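Local coordinates for FACT complex subunit (Chaetomium thermophilum var. thermophilum, PDB 4KHB), which probably takes part in reorganising nucleosomes as the Spt16 subunit of the histone chaperone FACT, this piece being the domain that pairs with Pob3, at the interface of chains A and B. Residues are numbered along the deposited sequence; one frame, centred on the assembly and turned at random. Chains: chain A, Uncharacterized protein SPT16D; chain B, Uncharacterized protein POB3N.

Contact 1: the interface of chains A and B. Residues chain A 40-41, 93, 95-97; chain B 178-182.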
ATOM      1  N   ILE A  40      -2.915  -0.443  -2.548  1.00 13.28           N
ATOM      2  CA  ILE A  40      -1.566  -0.992  -2.580  1.00 12.02           C
ATOM      3  C   ILE A  40      -1.251  -1.769  -1.307  1.00 10.52           C
ATOM      4  O   ILE A  40      -1.052  -1.183  -0.237  1.00 12.66           O
ATOM      5  CB  ILE A  40      -0.509   0.116  -2.791  1.00 10.49           C
ATOM      6  CG1 ILE A  40      -0.812   0.902  -4.071  1.00 10.78           C
ATOM      7  CG2 ILE A  40       0.892  -0.474  -2.863  1.00  6.61           C
ATOM      8  CD1 ILE A  40       0.100   2.096  -4.304  1.00  7.18           C
ATOM      9  N   MET A  41      -1.212  -3.094  -1.441  1.00 12.34           N
ATOM     10  CA  MET A  41      -0.859  -4.002  -0.350  1.00 10.97           C
ATOM     11  C   MET A  41      -1.735  -3.824   0.886  1.00 15.93           C
ATOM     12  O   MET A  41      -1.247  -3.853   2.020  1.00 14.47           O
ATOM     13  CB  MET A  41       0.623  -3.861   0.007  1.00  9.35           C
ATOM     14  CG  MET A  41       1.549  -4.240  -1.142  1.00 11.97           C
ATOM     15  SD  MET A  41       1.467  -5.996  -1.546  1.00 18.97           S
ATOM     16  CE  MET A  41       1.988  -5.993  -3.265  1.00  5.29           C
ATOM     17  N   VAL A  93       7.247   8.374  -8.148  1.00  8.76           N
ATOM     18  CA  VAL A  93       6.501   7.250  -8.694  1.00  9.67           C
ATOM     19  C   VAL A  93       6.213   7.635 -10.137  1.00 11.45           C
ATOM     20  O   VAL A  93       5.584   8.667 -10.380  1.00 14.15           O
ATOM     21  CB  VAL A  93       5.176   7.011  -7.931  1.00 10.98           C
ATOM     22  CG1 VAL A  93       4.437   5.806  -8.495  1.00 10.86           C
ATOM     23  CG2 VAL A  93       5.436   6.827  -6.446  1.00  4.54           C
ATOM     24  N   SER A  95       4.963   5.306 -12.716  1.00 11.80           N
ATOM     25  CA  SER A  95       3.747   4.632 -13.156  1.00 14.97           C
ATOM     26  C   SER A  95       3.438   3.392 -12.324  1.00 13.98           C
ATOM     27  O   SER A  95       4.315   2.847 -11.648  1.00 16.27           O
ATOM     28  CB  SER A  95       3.857   4.238 -14.631  1.00 17.72           C
ATOM     29  OG  SER A  95       4.805   3.197 -14.809  1.00 22.64           O
ATOM     30  N   LEU A  96       2.181   2.960 -12.377  1.00 14.17           N
ATOM     31  CA  LEU A  96       1.777   1.667 -11.834  1.00 20.87           C
ATOM     32  C   LEU A  96       0.686   1.047 -12.706  1.00 20.46           C
ATOM     33  O   LEU A  96      -0.109   1.763 -13.325  1.00 16.85           O
ATOM     34  CB  LEU A  96       1.339   1.776 -10.369  1.00 21.44           C
ATOM     35  CG  LEU A  96       0.554   2.991  -9.885  1.00 24.48           C
ATOM     36  CD1 LEU A  96      -0.894   2.884 -10.302  1.00 25.70           C
ATOM     37  CD2 LEU A  96       0.678   3.126  -8.375  1.00 16.27           C
ATOM     38  N   THR A  97       0.645  -0.280 -12.747  1.00 19.58           N
ATOM     39  CA  THR A  97      -0.311  -0.990 -13.591  1.00 18.87           C
ATOM     40  C   THR A  97      -1.164  -1.972 -12.792  1.00 14.98           C
ATOM     41  O   THR A  97      -0.650  -2.750 -11.985  1.00 15.23           O
ATOM     42  CB  THR A  97       0.404  -1.735 -14.750  1.00 21.27           C
ATOM     43  OG1 THR A  97       0.969  -0.784 -15.663  1.00 18.40           O
ATOM     44  CG2 THR A  97      -0.566  -2.633 -15.507  1.00 17.30           C
TER
ATOM     45  N   LEU B 178      -2.397  -5.534  -8.493  1.00 15.28           N
ATOM     46  CA  LEU B 178      -1.217  -4.742  -8.810  1.00 16.12           C
ATOM     47  C   LEU B 178      -0.272  -5.561  -9.681  1.00 13.53           C
ATOM     48  O   LEU B 178       0.071  -6.699  -9.345  1.00 10.94           O
ATOM     49  CB  LEU B 178      -0.514  -4.273  -7.532  1.00 13.95           C
ATOM     50  CG  LEU B 178       0.668  -3.322  -7.720  1.00 13.95           C
ATOM     51  CD1 LEU B 178       0.218  -2.068  -8.447  1.00 14.60           C
ATOM     52  CD2 LEU B 178       1.277  -2.954  -6.374  1.00 13.28           C
ATOM     53  N   VAL B 179       0.143  -4.976 -10.799  1.00 15.38           N
ATOM     54  CA  VAL B 179       0.955  -5.681 -11.779  1.00 14.83           C
ATOM     55  C   VAL B 179       2.397  -5.187 -11.766  1.00 13.18           C
ATOM     56  O   VAL B 179       3.339  -5.983 -11.811  1.00 12.06           O
ATOM     57  CB  VAL B 179       0.364  -5.514 -13.199  1.00 22.50           C
ATOM     58  CG1 VAL B 179       1.272  -6.137 -14.233  1.00 17.45           C
ATOM     59  CG2 VAL B 179      -1.017  -6.134 -13.278  1.00 18.57           C
ATOM     60  N   GLU B 180       2.563  -3.870 -11.677  1.00 12.86           N
ATOM     61  CA  GLU B 180       3.879  -3.251 -11.797  1.00 16.68           C
ATOM     62  C   GLU B 180       3.914  -1.850 -11.186  1.00 18.70           C
ATOM     63  O   GLU B 180       2.924  -1.119 -11.246  1.00 16.43           O
ATOM     64  CB  GLU B 180       4.275  -3.186 -13.276  1.00 13.98           C
ATOM     65  CG  GLU B 180       5.667  -2.651 -13.551  1.00 18.77           C
ATOM     66  CD  GLU B 180       5.908  -2.405 -15.028  1.00 26.55           C
ATOM     67  OE1 GLU B 180       5.149  -1.617 -15.630  1.00 31.40           O
ATOM     68  OE2 GLU B 180       6.850  -3.006 -15.587  1.00 34.85           O
ATOM     69  N   ILE B 181       5.046  -1.487 -10.584  1.00 14.47           N
ATOM     70  CA  ILE B 181       5.286  -0.108 -10.159  1.00 15.81           C
ATOM     71  C   ILE B 181       6.644   0.334 -10.690  1.00 14.53           C
ATOM     72  O   ILE B 181       7.624  -0.412 -10.613  1.00 19.32           O
ATOM     73  CB  ILE B 181       5.282   0.046  -8.625  1.00 13.94           C
ATOM     74  CG1 ILE B 181       4.031  -0.600  -8.027  1.00 23.19           C
ATOM     75  CG2 ILE B 181       5.346   1.521  -8.235  1.00  8.70           C
ATOM     76  CD1 ILE B 181       3.871  -0.378  -6.540  1.00 23.93           C
ATOM     77  N   ARG B 182       6.699   1.548 -11.228  1.00 11.47           N
ATOM     78  CA  ARG B 182       7.944   2.107 -11.735  1.00 18.02           C
ATOM     79  C   ARG B 182       8.362   3.341 -10.945  1.00 16.69           C
ATOM     80  O   ARG B 182       7.546   4.230 -10.690  1.00 12.81           O
ATOM     81  CB  ARG B 182       7.798   2.437 -13.224  1.00 22.96           C
ATOM     82  CG  ARG B 182       7.441   1.228 -14.073  1.00 26.35           C
ATOM     83  CD  ARG B 182       7.486   1.539 -15.555  1.00 32.80           C
ATOM     84  NE  ARG B 182       7.074   0.394 -16.361  1.00 35.00           N
ATOM     85  CZ  ARG B 182       7.402   0.224 -17.637  1.00 39.34           C
ATOM     86  NH1 ARG B 182       8.144   1.131 -18.258  1.00 34.32           N
ATOM     87  NH2 ARG B 182       6.985  -0.849 -18.294  1.00 43.77           N
TER
HETATM   88  O   HOH W   1       3.441   0.751 -14.850  1.00 18.15           O
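The methyl branch A:Thr97 CG2, anti to its own N, crosses obliquely over B:Val179 and meets CB at 3.8 Å, on one face of an antiparallel intermolecular β-sheet between the PH-like Spt16D domain and the SSRP1-family region of Pob3N. In it B strand 177-184 runs along A strand 91-100. On the opposite face the neighbours are looser: B:Leu178, with CG anti to its backbone N, points its CD2 methyl at the CG2 branch of A:Ile40 at 4.3 Å, and the CE methyl of A:Met41 flanks the same CD2 just beyond that. A:Leu96 and B:Ile181 are paired in the sheet on this face, A:Leu96 holding CG in the crowded position between backbone N and carbonyl carbon (chi1 38°). The backbone ladder lies between. B:Val179 N donates to A:Thr97 O at 2.6 Å, nearly along the C=O axis, and B:Glu180 N adds a weak bond to that oxygen. With the helix-like psi of B:Val179 (-43°), this forms a classic β-bulge that sets both residues facing A:Thr97. Beyond it A:Thr97 N gives a bond of 2.9 Å to B:Glu180 O, and B:Arg182 N one of 2.7 Å to A:Ser95 O, both in the carbonyl plane. At the rim, the extended B:Arg182 lays its CB, CG and CD alongside A:Ser95 OG. B:Arg182 NE forms a salt bridge of 2.9 Å with B:Glu180 OE1, which lies in the guanidinium plane but is met from above the carboxylate plane. A water bridges this OE1 to the hydroxyls A:Ser95 OG, at 2.8 Å from the water, and A:Thr97 OG1.

Contact 2: the interface of chains A and B. Residues chain A 25-27, 39, 63, 97-100, 105-106; chain B 174-179.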
ATOM      1  N   MET A  25     -10.921  -2.436  -0.959  1.00 35.70           N
ATOM      2  CA  MET A  25      -9.612  -2.598  -1.593  1.00 31.06           C
ATOM      3  C   MET A  25      -9.682  -2.457  -3.109  1.00 26.29           C
ATOM      4  O   MET A  25      -8.962  -3.142  -3.836  1.00 29.50           O
ATOM      5  CB  MET A  25      -8.959  -3.931  -1.195  1.00 30.59           C
ATOM      6  CG  MET A  25      -7.933  -3.799  -0.080  1.00 39.20           C
ATOM      7  SD  MET A  25      -7.383  -5.378   0.592  1.00 48.51           S
ATOM      8  CE  MET A  25      -8.103  -5.272   2.229  1.00 31.43           C
ATOM      9  N   GLY A  26     -10.539  -1.559  -3.584  1.00 22.68           N
ATOM     10  CA  GLY A  26     -10.644  -1.319  -5.010  1.00 21.05           C
ATOM     11  C   GLY A  26     -10.246   0.097  -5.367  1.00 18.86           C
ATOM     12  O   GLY A  26     -10.118   0.958  -4.493  1.00 18.02           O
ATOM     13  N   ILE A  27     -10.040   0.336  -6.657  1.00 17.37           N
ATOM     14  CA  ILE A  27      -9.737   1.669  -7.160  1.00 17.13           C
ATOM     15  C   ILE A  27     -10.938   2.594  -6.961  1.00 19.71           C
ATOM     16  O   ILE A  27     -12.061   2.254  -7.338  1.00 20.25           O
ATOM     17  CB  ILE A  27      -9.347   1.624  -8.654  1.00 14.31           C
ATOM     18  CG1 ILE A  27      -8.054   0.825  -8.847  1.00 14.47           C
ATOM     19  CG2 ILE A  27      -9.176   3.026  -9.205  1.00 11.30           C
ATOM     20  CD1 ILE A  27      -7.640   0.658 -10.301  1.00 17.46           C
ATOM     21  N   PRO A  39      -5.373   0.963  -4.382  1.00 13.91           N
ATOM     22  CA  PRO A  39      -5.171  -0.080  -3.373  1.00 13.87           C
ATOM     23  C   PRO A  39      -3.794  -0.724  -3.504  1.00 12.18           C
ATOM     24  O   PRO A  39      -3.535  -1.452  -4.464  1.00 12.22           O
ATOM     25  CB  PRO A  39      -6.273  -1.090  -3.701  1.00 16.71           C
ATOM     26  CG  PRO A  39      -6.495  -0.935  -5.177  1.00 14.10           C
ATOM     27  CD  PRO A  39      -6.243   0.517  -5.488  1.00 17.12           C
ATOM     28  N   TRP A  63      -8.060 -10.546 -19.467  1.00 38.55           N
ATOM     29  CA  TRP A  63      -7.625  -9.523 -18.524  1.00 37.18           C
ATOM     30  C   TRP A  63      -7.602  -8.143 -19.176  1.00 31.80           C
ATOM     31  O   TRP A  63      -7.165  -7.994 -20.320  1.00 31.34           O
ATOM     32  CB  TRP A  63      -6.234  -9.856 -17.968  1.00 34.88           C
ATOM     33  CG  TRP A  63      -6.187 -11.100 -17.135  1.00 33.38           C
ATOM     34  CD1 TRP A  63      -5.712 -12.323 -17.511  1.00 35.85           C
ATOM     35  CD2 TRP A  63      -6.623 -11.240 -15.776  1.00 32.55           C
ATOM     36  NE1 TRP A  63      -5.832 -13.217 -16.471  1.00 31.56           N
ATOM     37  CE2 TRP A  63      -6.389 -12.575 -15.396  1.00 26.26           C
ATOM     38  CE3 TRP A  63      -7.194 -10.365 -14.848  1.00 33.25           C
ATOM     39  CZ2 TRP A  63      -6.704 -13.056 -14.125  1.00 23.07           C
ATOM     40  CZ3 TRP A  63      -7.506 -10.844 -13.588  1.00 31.61           C
ATOM     41  CH2 TRP A  63      -7.260 -12.175 -13.238  1.00 30.34           C
ATOM     42  N   THR A  97       0.645  -0.280 -12.747  1.00 19.58           N
ATOM     43  CA  THR A  97      -0.311  -0.990 -13.591  1.00 18.87           C
ATOM     44  C   THR A  97      -1.164  -1.972 -12.792  1.00 14.98           C
ATOM     45  O   THR A  97      -0.650  -2.750 -11.985  1.00 15.23           O
ATOM     46  CB  THR A  97       0.404  -1.735 -14.750  1.00 21.27           C
ATOM     47  OG1 THR A  97       0.969  -0.784 -15.663  1.00 18.40           O
ATOM     48  CG2 THR A  97      -0.566  -2.633 -15.507  1.00 17.30           C
ATOM     49  N   PHE A  98      -2.474  -1.915 -13.010  1.00 16.95           N
ATOM     50  CA  PHE A  98      -3.394  -2.873 -12.413  1.00 22.33           C
ATOM     51  C   PHE A  98      -4.001  -3.739 -13.504  1.00 21.07           C
ATOM     52  O   PHE A  98      -4.012  -3.356 -14.679  1.00 20.38           O
ATOM     53  CB  PHE A  98      -4.521  -2.171 -11.651  1.00 19.34           C
ATOM     54  CG  PHE A  98      -4.074  -1.429 -10.427  1.00 13.03           C
ATOM     55  CD1 PHE A  98      -3.718  -0.091 -10.495  1.00 12.05           C
ATOM     56  CD2 PHE A  98      -4.039  -2.068  -9.195  1.00 19.69           C
ATOM     57  CE1 PHE A  98      -3.319   0.592  -9.359  1.00 13.25           C
ATOM     58  CE2 PHE A  98      -3.641  -1.394  -8.055  1.00 12.15           C
ATOM     59  CZ  PHE A  98      -3.279  -0.060  -8.138  1.00 13.27           C
ATOM     60  N   ARG A  99      -4.500  -4.908 -13.115  1.00 22.75           N
ATOM     61  CA  ARG A  99      -5.213  -5.774 -14.042  1.00 18.28           C
ATOM     62  C   ARG A  99      -6.534  -6.224 -13.430  1.00 26.99           C
ATOM     63  O   ARG A  99      -6.633  -6.420 -12.214  1.00 21.20           O
ATOM     64  CB  ARG A  99      -4.360  -6.980 -14.460  1.00 19.69           C
ATOM     65  CG  ARG A  99      -4.281  -8.084 -13.420  1.00 23.68           C
ATOM     66  CD  ARG A  99      -3.666  -9.347 -13.997  1.00 20.46           C
ATOM     67  NE  ARG A  99      -3.913 -10.498 -13.135  1.00 27.07           N
ATOM     68  CZ  ARG A  99      -3.555 -11.742 -13.429  1.00 30.75           C
ATOM     69  NH1 ARG A  99      -2.926 -12.006 -14.566  1.00 32.67           N
ATOM     70  NH2 ARG A  99      -3.831 -12.726 -12.587  1.00 29.57           N
ATOM     71  N   SER A 100      -7.551  -6.368 -14.274  1.00 26.29           N
ATOM     72  CA  SER A 100      -8.840  -6.891 -13.835  1.00 24.58           C
ATOM     73  C   SER A 100      -9.592  -7.524 -14.997  1.00 27.70           C
ATOM     74  O   SER A 100      -9.193  -7.389 -16.157  1.00 29.27           O
ATOM     75  CB  SER A 100      -9.684  -5.781 -13.201  1.00 24.51           C
ATOM     76  OG  SER A 100     -10.998  -6.232 -12.928  1.00 36.86           O
ATOM     77  N   ARG A 105     -15.418  -1.477 -16.559  1.00 33.59           N
ATOM     78  CA  ARG A 105     -15.096  -0.660 -15.395  1.00 33.91           C
ATOM     79  C   ARG A 105     -13.803   0.118 -15.618  1.00 28.56           C
ATOM     80  O   ARG A 105     -13.728   1.304 -15.305  1.00 27.04           O
ATOM     81  CB  ARG A 105     -14.996  -1.518 -14.129  1.00 27.17           C
ATOM     82  CG  ARG A 105     -14.906  -0.710 -12.838  1.00 31.15           C
ATOM     83  CD  ARG A 105     -15.148  -1.576 -11.610  1.00 25.78           C
ATOM     84  NE  ARG A 105     -14.194  -2.678 -11.524  1.00 34.34           N
ATOM     85  CZ  ARG A 105     -13.040  -2.619 -10.866  1.00 34.03           C
ATOM     86  NH1 ARG A 105     -12.690  -1.509 -10.232  1.00 23.86           N
ATOM     87  NH2 ARG A 105     -12.233  -3.671 -10.847  1.00 36.49           N
ATOM     88  N   TYR A 106     -12.792  -0.547 -16.174  1.00 23.31           N
ATOM     89  CA  TYR A 106     -11.505   0.099 -16.425  1.00 24.48           C
ATOM     90  C   TYR A 106     -11.608   1.146 -17.530  1.00 25.90           C
ATOM     91  O   TYR A 106     -10.866   2.130 -17.534  1.00 23.39           O
ATOM     92  CB  TYR A 106     -10.420  -0.935 -16.753  1.00 23.76           C
ATOM     93  CG  TYR A 106      -9.743  -1.527 -15.532  1.00 22.53           C
ATOM     94  CD1 TYR A 106     -10.202  -1.243 -14.252  1.00 23.65           C
ATOM     95  CD2 TYR A 106      -8.628  -2.347 -15.661  1.00 20.42           C
ATOM     96  CE1 TYR A 106      -9.585  -1.772 -13.137  1.00 24.26           C
ATOM     97  CE2 TYR A 106      -8.001  -2.880 -14.546  1.00 23.25           C
ATOM     98  CZ  TYR A 106      -8.486  -2.587 -13.289  1.00 23.23           C
ATOM     99  OH  TYR A 106      -7.877  -3.109 -12.171  1.00 17.40           O
TER
ATOM    100  N   SER B 174      -6.820  -7.997  -3.934  1.00 34.69           N
ATOM    101  CA  SER B 174      -7.833  -7.035  -4.329  1.00 34.42           C
ATOM    102  C   SER B 174      -8.445  -7.460  -5.655  1.00 36.58           C
ATOM    103  O   SER B 174      -7.908  -8.329  -6.345  1.00 32.96           O
ATOM    104  CB  SER B 174      -7.215  -5.642  -4.468  1.00 37.18           C
ATOM    105  OG  SER B 174      -8.118  -4.748  -5.093  1.00 39.71           O
ATOM    106  N   ARG B 175      -9.558  -6.828  -6.015  1.00 35.49           N
ATOM    107  CA  ARG B 175     -10.190  -7.038  -7.310  1.00 29.50           C
ATOM    108  C   ARG B 175      -9.337  -6.380  -8.374  1.00 30.66           C
ATOM    109  O   ARG B 175      -9.324  -6.794  -9.536  1.00 31.15           O
ATOM    110  CB  ARG B 175     -11.559  -6.373  -7.334  1.00 41.44           C
ATOM    111  CG  ARG B 175     -12.466  -6.826  -8.456  1.00 44.26           C
ATOM    112  CD  ARG B 175     -13.914  -6.618  -8.079  1.00 49.19           C
ATOM    113  NE  ARG B 175     -14.680  -6.157  -9.233  1.00 65.38           N
ATOM    114  CZ  ARG B 175     -16.006  -6.140  -9.300  1.00 67.07           C
ATOM    115  NH1 ARG B 175     -16.729  -6.549  -8.269  1.00 63.77           N
ATOM    116  NH2 ARG B 175     -16.609  -5.695 -10.393  1.00 57.59           N
ATOM    117  N   ASP B 176      -8.632  -5.335  -7.959  1.00 26.94           N
ATOM    118  CA  ASP B 176      -7.714  -4.638  -8.836  1.00 22.96           C
ATOM    119  C   ASP B 176      -6.308  -5.081  -8.482  1.00 22.58           C
ATOM    120  O   ASP B 176      -5.716  -4.591  -7.519  1.00 22.83           O
ATOM    121  CB  ASP B 176      -7.869  -3.123  -8.668  1.00 22.29           C
ATOM    122  CG  ASP B 176      -9.236  -2.625  -9.098  1.00 19.88           C
ATOM    123  OD1 ASP B 176      -9.664  -2.957 -10.223  1.00 23.08           O
ATOM    124  OD2 ASP B 176      -9.881  -1.901  -8.309  1.00 24.79           O
ATOM    125  N   GLN B 177      -5.777  -6.008  -9.269  1.00 21.29           N
ATOM    126  CA  GLN B 177      -4.502  -6.631  -8.950  1.00 21.07           C
ATOM    127  C   GLN B 177      -3.326  -5.785  -9.409  1.00 19.97           C
ATOM    128  O   GLN B 177      -3.252  -5.386 -10.574  1.00 17.45           O
ATOM    129  CB  GLN B 177      -4.429  -8.026  -9.582  1.00 20.69           C
ATOM    130  CG  GLN B 177      -5.555  -8.960  -9.140  1.00 29.23           C
ATOM    131  CD  GLN B 177      -5.459 -10.331  -9.774  1.00 23.87           C
ATOM    132  OE1 GLN B 177      -4.774 -10.517 -10.780  1.00 22.25           O
ATOM    133  NE2 GLN B 177      -6.145 -11.302  -9.187  1.00 23.38           N
ATOM    134  N   LEU B 178      -2.397  -5.534  -8.493  1.00 15.28           N
ATOM    135  CA  LEU B 178      -1.217  -4.742  -8.810  1.00 16.12           C
ATOM    136  C   LEU B 178      -0.272  -5.561  -9.681  1.00 13.53           C
ATOM    137  O   LEU B 178       0.071  -6.699  -9.345  1.00 10.94           O
ATOM    138  CB  LEU B 178      -0.514  -4.273  -7.532  1.00 13.95           C
ATOM    139  CG  LEU B 178       0.668  -3.322  -7.720  1.00 13.95           C
ATOM    140  CD1 LEU B 178       0.218  -2.068  -8.447  1.00 14.60           C
ATOM    141  CD2 LEU B 178       1.277  -2.954  -6.374  1.00 13.28           C
ATOM    142  N   VAL B 179       0.143  -4.976 -10.799  1.00 15.38           N
ATOM    143  CA  VAL B 179       0.955  -5.681 -11.779  1.00 14.83           C
ATOM    144  C   VAL B 179       2.397  -5.187 -11.766  1.00 13.18           C
ATOM    145  O   VAL B 179       3.339  -5.983 -11.811  1.00 12.06           O
ATOM    146  CB  VAL B 179       0.364  -5.514 -13.199  1.00 22.50           C
ATOM    147  CG1 VAL B 179       1.272  -6.137 -14.233  1.00 17.45           C
ATOM    148  CG2 VAL B 179      -1.017  -6.134 -13.278  1.00 18.57           C
TER
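The A:Phe98 ring is sandwiched: B:Leu178 CD1 lies 3.9 Å above one face and A:Ile27 CD1 4.0 Å above the other, both offset toward the rim, while A:Pro39 O sits at the ring edge. The indole of A:Trp63 takes A:Arg99 CZ 3.4 Å above one face. Held flat by this stack, the A:Arg99 guanidinium turns its edge to the side-chain amide of B:Gln177, the two planes 22° apart. A:Arg99 reaches it with an extended chain that starts from the crowded position, CG between N and carbonyl carbon (chi1 78°). A:Arg99 NE donates to B:Gln177 OE1 at 2.5 Å, nearly along the C=O axis, and NH2 adds a weak bond. Alongside, the main chains pair antiparallel, A:Arg99 N to B:Gln177 O at 2.9 Å with the reciprocal bond next to it. B:Asp176, just ahead of the strand, pushes its carboxylate between a loop and the first turn of helix 103-121. B:Asp176 OD2 uses its anti lone pair for A:Ile27 N at 2.8 Å. B:Asp176 OD1 is gripped from the two sides of the carboxylate plane, by A:Arg105 NH2, arriving tip to tip in a salt bridge of 2.7 Å, and by the phenol A:Tyr106 OH at 2.6 Å. The positive charge of A:Arg105, with the A:Tyr106 hydroxyl and A:Ile27 amide as donors, would be expected to favour the ionised acid. An alanine here removes the carboxylate that A:Arg105, A:Tyr106 and the A:Ile27 amide share, and would probably loosen this end of the interface. The site extends the β-augmentation joining Spt16D to Pob3N and clamps the entry of the Pob3N strand to the Spt16D helix and loop.

Contact 1 and contact 2 are successive stretches of one strand pairing, their Cα centres about 10 Å apart. They share A:Thr97, B:Leu178 and B:Val179, and both use A strand 91-100 and B strand 177-184. Contact 1 covers the further course of the Pob3N strand, where backbone pairing and a water-bridged rim dominate; contact 2 covers its beginning and the residues leading into it, where charged and aromatic side chains add recognition. The ladder, broken by a bulge where the contacts meet, sets direction and register, while contact 2 probably contributes more sequence specificity. Together they join Spt16D and Pob3N, fragments of the two FACT subunits, into the heterodimer.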